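Local coordinates for protein ureidoglycolate hydrolase (Arabidopsis thaliana, PDB 4PXE) that hydrolyses (S)-ureidoglycolate to glyoxylate, carbon dioxide and ammonium with two manganese ions per subunit, completing purine breakdown without releasing urea, at residues L151-K163 against E185-K197. Residues are numbered along the deposited sequence; the frame is centred on the assembly and turned at random.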
loop_
_atom_site.group_PDB
_atom_site.type_symbol
_atom_site.label_atom_id
_atom_site.label_comp_id
_atom_site.label_asym_id
_atom_site.label_seq_id
_atom_site.Cartn_x
_atom_site.Cartn_y
_atom_site.Cartn_z
ATOM N N LEU A 151 26.076 2.480 -13.303
ATOM C CA LEU A 151 27.285 3.091 -12.747
ATOM C C LEU A 151 28.553 2.598 -13.428
ATOM O O LEU A 151 29.437 3.392 -13.742
ATOM C CB LEU A 151 27.377 2.874 -11.237
ATOM C CG LEU A 151 26.415 3.702 -10.384
ATOM C CD1 LEU A 151 26.502 3.282 -8.930
ATOM C CD2 LEU A 151 26.693 5.200 -10.525
ATOM N N LEU A 152 28.659 1.295 -13.666
ATOM C CA LEU A 152 29.824 0.783 -14.384
ATOM C C LEU A 152 29.941 1.459 -15.748
ATOM O O LEU A 152 31.049 1.739 -16.216
ATOM C CB LEU A 152 29.755 -0.741 -14.540
ATOM C CG LEU A 152 29.821 -1.521 -13.225
ATOM C CD1 LEU A 152 29.460 -2.981 -13.450
ATOM C CD2 LEU A 152 31.201 -1.420 -12.612
ATOM N N ALA A 153 28.803 1.743 -16.372
ATOM C CA ALA A 153 28.776 2.395 -17.675
ATOM C C ALA A 153 28.941 3.921 -17.624
ATOM O O ALA A 153 28.818 4.592 -18.648
ATOM C CB ALA A 153 27.508 2.011 -18.435
ATOM N N GLY A 154 29.194 4.463 -16.437
ATOM C CA GLY A 154 29.626 5.847 -16.307
ATOM C C GLY A 154 28.565 6.932 -16.190
ATOM O O GLY A 154 28.806 8.071 -16.596
ATOM N N SER A 155 27.404 6.611 -15.625
ATOM C CA SER A 155 26.362 7.622 -15.464
ATOM C C SER A 155 26.692 8.584 -14.325
ATOM O O SER A 155 26.515 8.257 -13.155
ATOM C CB SER A 155 24.999 6.975 -15.213
ATOM O OG SER A 155 24.014 7.972 -14.990
ATOM N N LYS A 156 27.173 9.777 -14.672
ATOM C CA LYS A 156 27.462 10.795 -13.667
ATOM C C LYS A 156 26.170 11.306 -13.032
ATOM O O LYS A 156 26.132 11.628 -11.844
ATOM C CB LYS A 156 28.254 11.955 -14.284
ATOM C CG LYS A 156 29.611 11.544 -14.834
ATOM C CD LYS A 156 30.502 12.753 -15.084
ATOM C CE LYS A 156 31.974 12.353 -15.161
ATOM N NZ LYS A 156 32.528 11.914 -13.840
ATOM N N GLU A 157 25.109 11.359 -13.833
ATOM C CA GLU A 157 23.799 11.780 -13.349
ATOM C C GLU A 157 23.300 10.856 -12.244
ATOM O O GLU A 157 22.758 11.315 -11.243
ATOM C CB GLU A 157 22.782 11.832 -14.493
ATOM C CG GLU A 157 22.998 12.971 -15.487
ATOM C CD GLU A 157 24.291 12.839 -16.284
ATOM O OE1 GLU A 157 24.721 11.693 -16.553
ATOM O OE2 GLU A 157 24.880 13.887 -16.636
ATOM N N LEU A 158 23.495 9.551 -12.419
ATOM C CA LEU A 158 23.080 8.596 -11.397
ATOM C C LEU A 158 23.952 8.699 -10.148
ATOM O O LEU A 158 23.438 8.702 -9.028
ATOM C CB LEU A 158 23.090 7.159 -11.944
ATOM C CG LEU A 158 22.742 6.044 -10.949
ATOM C CD1 LEU A 158 21.359 6.243 -10.315
ATOM C CD2 LEU A 158 22.839 4.678 -11.626
ATOM N N ALA A 159 25.267 8.774 -10.344
ATOM C CA ALA A 159 26.197 8.883 -9.224
ATOM C C ALA A 159 25.851 10.093 -8.355
ATOM O O ALA A 159 25.814 9.996 -7.133
ATOM C CB ALA A 159 27.630 8.986 -9.728
ATOM N N GLU A 160 25.586 11.225 -9.003
ATOM C CA GLU A 160 25.206 12.445 -8.297
ATOM C C GLU A 160 23.918 12.260 -7.502
ATOM O O GLU A 160 23.850 12.604 -6.322
ATOM C CB GLU A 160 25.050 13.609 -9.280
ATOM C CG GLU A 160 26.233 14.567 -9.298
ATOM C CD GLU A 160 26.401 15.320 -7.987
ATOM O OE1 GLU A 160 25.478 16.078 -7.610
ATOM O OE2 GLU A 160 27.457 15.154 -7.333
ATOM N N ALA A 161 22.899 11.712 -8.158
ATOM C CA ALA A 161 21.610 11.474 -7.516
ATOM C C ALA A 161 21.744 10.559 -6.294
ATOM O O ALA A 161 21.178 10.828 -5.235
ATOM C CB ALA A 161 20.625 10.893 -8.521
ATOM N N LEU A 162 22.509 9.477 -6.438
ATOM C CA LEU A 162 22.673 8.528 -5.348
ATOM C C LEU A 162 23.219 9.161 -4.069
ATOM O O LEU A 162 22.873 8.742 -2.964
ATOM C CB LEU A 162 23.564 7.361 -5.786
ATOM C CG LEU A 162 22.916 6.423 -6.808
ATOM C CD1 LEU A 162 23.922 5.389 -7.259
ATOM C CD2 LEU A 162 21.697 5.750 -6.213
ATOM N N LYS A 163 24.068 10.169 -4.225
ATOM C CA LYS A 163 24.738 10.773 -3.082
ATOM C C LYS A 163 23.995 11.993 -2.556
ATOM O O LYS A 163 24.285 12.467 -1.459
ATOM C CB LYS A 163 26.169 11.159 -3.457
ATOM C CG LYS A 163 27.020 9.985 -3.909
ATOM C CD LYS A 163 27.655 9.253 -2.740
ATOM C CE LYS A 163 28.770 10.074 -2.121
ATOM N NZ LYS A 163 29.673 9.247 -1.260
ATOM N N GLU A 185 30.369 4.741 3.443
ATOM C CA GLU A 185 30.448 5.903 2.571
ATOM C C GLU A 185 31.837 6.527 2.615
ATOM O O GLU A 185 32.470 6.614 3.671
ATOM C CB GLU A 185 29.359 6.938 2.891
ATOM C CG GLU A 185 29.705 7.934 3.981
ATOM C CD GLU A 185 28.632 8.991 4.161
ATOM O OE1 GLU A 185 27.852 8.881 5.131
ATOM O OE2 GLU A 185 28.570 9.929 3.335
ATOM N N ASP A 186 32.315 6.920 1.443
ATOM C CA ASP A 186 33.536 7.689 1.335
ATOM C C ASP A 186 33.123 9.057 0.825
ATOM O O ASP A 186 32.804 9.223 -0.353
ATOM C CB ASP A 186 34.515 7.012 0.375
ATOM C CG ASP A 186 35.837 7.751 0.270
ATOM O OD1 ASP A 186 36.081 8.662 1.093
ATOM O OD2 ASP A 186 36.637 7.413 -0.632
ATOM N N LYS A 187 33.115 10.032 1.726
ATOM C CA LYS A 187 32.645 11.375 1.403
ATOM C C LYS A 187 33.539 12.056 0.366
ATOM O O LYS A 187 33.176 13.089 -0.196
ATOM C CB LYS A 187 32.533 12.215 2.678
ATOM C CG LYS A 187 31.559 11.630 3.694
ATOM C CD LYS A 187 31.929 11.993 5.126
ATOM C CE LYS A 187 31.672 13.463 5.429
ATOM N NZ LYS A 187 32.003 13.799 6.850
ATOM N N ASP A 188 34.703 11.463 0.112
ATOM C CA ASP A 188 35.598 11.938 -0.938
ATOM C C ASP A 188 35.244 11.278 -2.269
ATOM O O ASP A 188 35.633 11.758 -3.335
ATOM C CB ASP A 188 37.056 11.632 -0.583
ATOM C CG ASP A 188 37.452 12.168 0.782
ATOM O OD1 ASP A 188 36.998 13.275 1.145
ATOM O OD2 ASP A 188 38.216 11.476 1.493
ATOM N N ASP A 189 34.509 10.171 -2.199
ATOM C CA ASP A 189 34.127 9.429 -3.396
ATOM C C ASP A 189 32.731 9.820 -3.864
ATOM O O ASP A 189 31.749 9.613 -3.156
ATOM C CB ASP A 189 34.194 7.921 -3.138
ATOM C CG ASP A 189 34.061 7.095 -4.411
ATOM O OD1 ASP A 189 34.128 7.668 -5.519
ATOM O OD2 ASP A 189 33.911 5.861 -4.297
ATOM N N ASP A 190 32.657 10.386 -5.061
ATOM C CA ASP A 190 31.380 10.727 -5.669
ATOM C C ASP A 190 30.841 9.544 -6.473
ATOM O O ASP A 190 29.952 9.720 -7.307
ATOM C CB ASP A 190 31.541 11.945 -6.579
ATOM C CG ASP A 190 32.536 11.707 -7.698
ATOM O OD1 ASP A 190 33.331 10.746 -7.589
ATOM O OD2 ASP A 190 32.526 12.480 -8.682
ATOM N N LEU A 191 31.410 8.363 -6.218
ATOM C CA LEU A 191 31.050 7.088 -6.867
ATOM C C LEU A 191 31.630 6.930 -8.271
ATOM O O LEU A 191 31.387 5.926 -8.951
ATOM C CB LEU A 191 29.535 6.836 -6.865
ATOM C CG LEU A 191 28.884 6.844 -5.482
ATOM C CD1 LEU A 191 27.381 6.592 -5.579
ATOM C CD2 LEU A 191 29.554 5.821 -4.576
ATOM N N SER A 192 32.417 7.916 -8.689
ATOM C CA SER A 192 33.120 7.864 -9.962
ATOM C C SER A 192 34.100 6.695 -9.990
ATOM O O SER A 192 34.476 6.221 -11.061
ATOM C CB SER A 192 33.874 9.180 -10.203
ATOM O OG SER A 192 34.460 9.203 -11.490
ATOM N N SER A 193 34.511 6.245 -8.806
ATOM C CA SER A 193 35.414 5.109 -8.662
ATOM C C SER A 193 34.835 3.839 -9.283
ATOM O O SER A 193 35.568 2.915 -9.624
ATOM C CB SER A 193 35.700 4.849 -7.181
ATOM O OG SER A 193 34.522 4.432 -6.505
ATOM N N VAL A 194 33.515 3.803 -9.421
ATOM C CA VAL A 194 32.820 2.625 -9.933
ATOM C C VAL A 194 32.917 2.532 -11.457
ATOM O O VAL A 194 32.897 1.435 -12.026
ATOM C CB VAL A 194 31.337 2.638 -9.479
ATOM C CG1 VAL A 194 30.548 1.485 -10.107
ATOM C CG2 VAL A 194 31.256 2.565 -7.969
ATOM N N PHE A 195 33.040 3.685 -12.110
ATOM C CA PHE A 195 33.021 3.769 -13.569
ATOM C C PHE A 195 34.102 2.900 -14.200
ATOM O O PHE A 195 35.261 2.934 -13.777
ATOM C CB PHE A 195 33.259 5.212 -14.043
ATOM C CG PHE A 195 32.201 6.198 -13.621
ATOM C CD1 PHE A 195 31.078 5.802 -12.914
ATOM C CD2 PHE A 195 32.335 7.539 -13.953
ATOM C CE1 PHE A 195 30.119 6.720 -12.539
ATOM C CE2 PHE A 195 31.379 8.462 -13.581
ATOM C CZ PHE A 195 30.267 8.050 -12.874
ATOM N N LEU A 196 33.725 2.143 -15.227
ATOM C CA LEU A 196 34.703 1.399 -16.011
ATOM C C LEU A 196 35.076 2.201 -17.243
ATOM O O LEU A 196 34.222 2.815 -17.884
ATOM C CB LEU A 196 34.150 0.041 -16.449
ATOM C CG LEU A 196 33.697 -0.894 -15.335
ATOM C CD1 LEU A 196 33.294 -2.233 -15.925
ATOM C CD2 LEU A 196 34.791 -1.052 -14.289
ATOM N N LYS A 197 36.358 2.189 -17.575
ATOM C CA LYS A 197 36.816 2.788 -18.815
ATOM C C LYS A 197 36.218 2.013 -19.987
ATOM O O LYS A 197 36.081 0.792 -19.931
ATOM C CB LYS A 197 38.343 2.750 -18.875
ATOM C CG LYS A 197 38.981 4.040 -19.362
ATOM C CD LYS A 197 39.196 4.017 -20.866
ATOM C CE LYS A 197 40.247 2.985 -21.249
ATOM N NZ LYS A 197 41.570 3.273 -20.622
HETATM O O HOH W 1 35.165 10.152 -14.296
HETATM O O HOH W 2 30.711 6.418 -0.616
HETATM O O HOH W 3 29.045 10.983 1.063
#
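Lys163 NZ is gripped by Asp189 O at 2.8 Å, more weakly by Asp186 O, and by a water shared with Glu185 OE2. These carbonyls belong to the type I beta turn 186-189, which the ammonium group ties to the end of helix 156-164 in the M20 peptidase fold. A lysine suits the place: its chain, bent at chi2 (-85°) and chi3 (-72°), lays CG and CD along Leu191 before reaching the turn. Leu191 CD1 also meets Leu162 CB, while Ala159, small enough for a close approach, sets its CB 3.4 Å from Asp190 O.

At the other end, Leu196 N donates to Leu152 O (2.9 Å). The Leu152 and Leu196 side chains lie side by side, pointing the same way, and Val194 CG1 packs on Leu151 CB at 3.6 Å.

Between these ends, Gly154 ends helix 147-152 with a Schellman motif. Its positive phi suits a residue without a side chain, and its CA makes a CH-pi contact over one face of Phe195, 3.7 Å from the ring centroid; Ser192 CA covers the opposite face. Lys156 CG rests against Phe195 CE2. Replacing Phe195 by alanine is likely to open a gap beside Gly154 and leave Lys156 CG without the ring it rests against. Lys156 NZ comes to the ring's edge, 3.6 Å from Phe195 CE2, and a water links it to Ser192 OG.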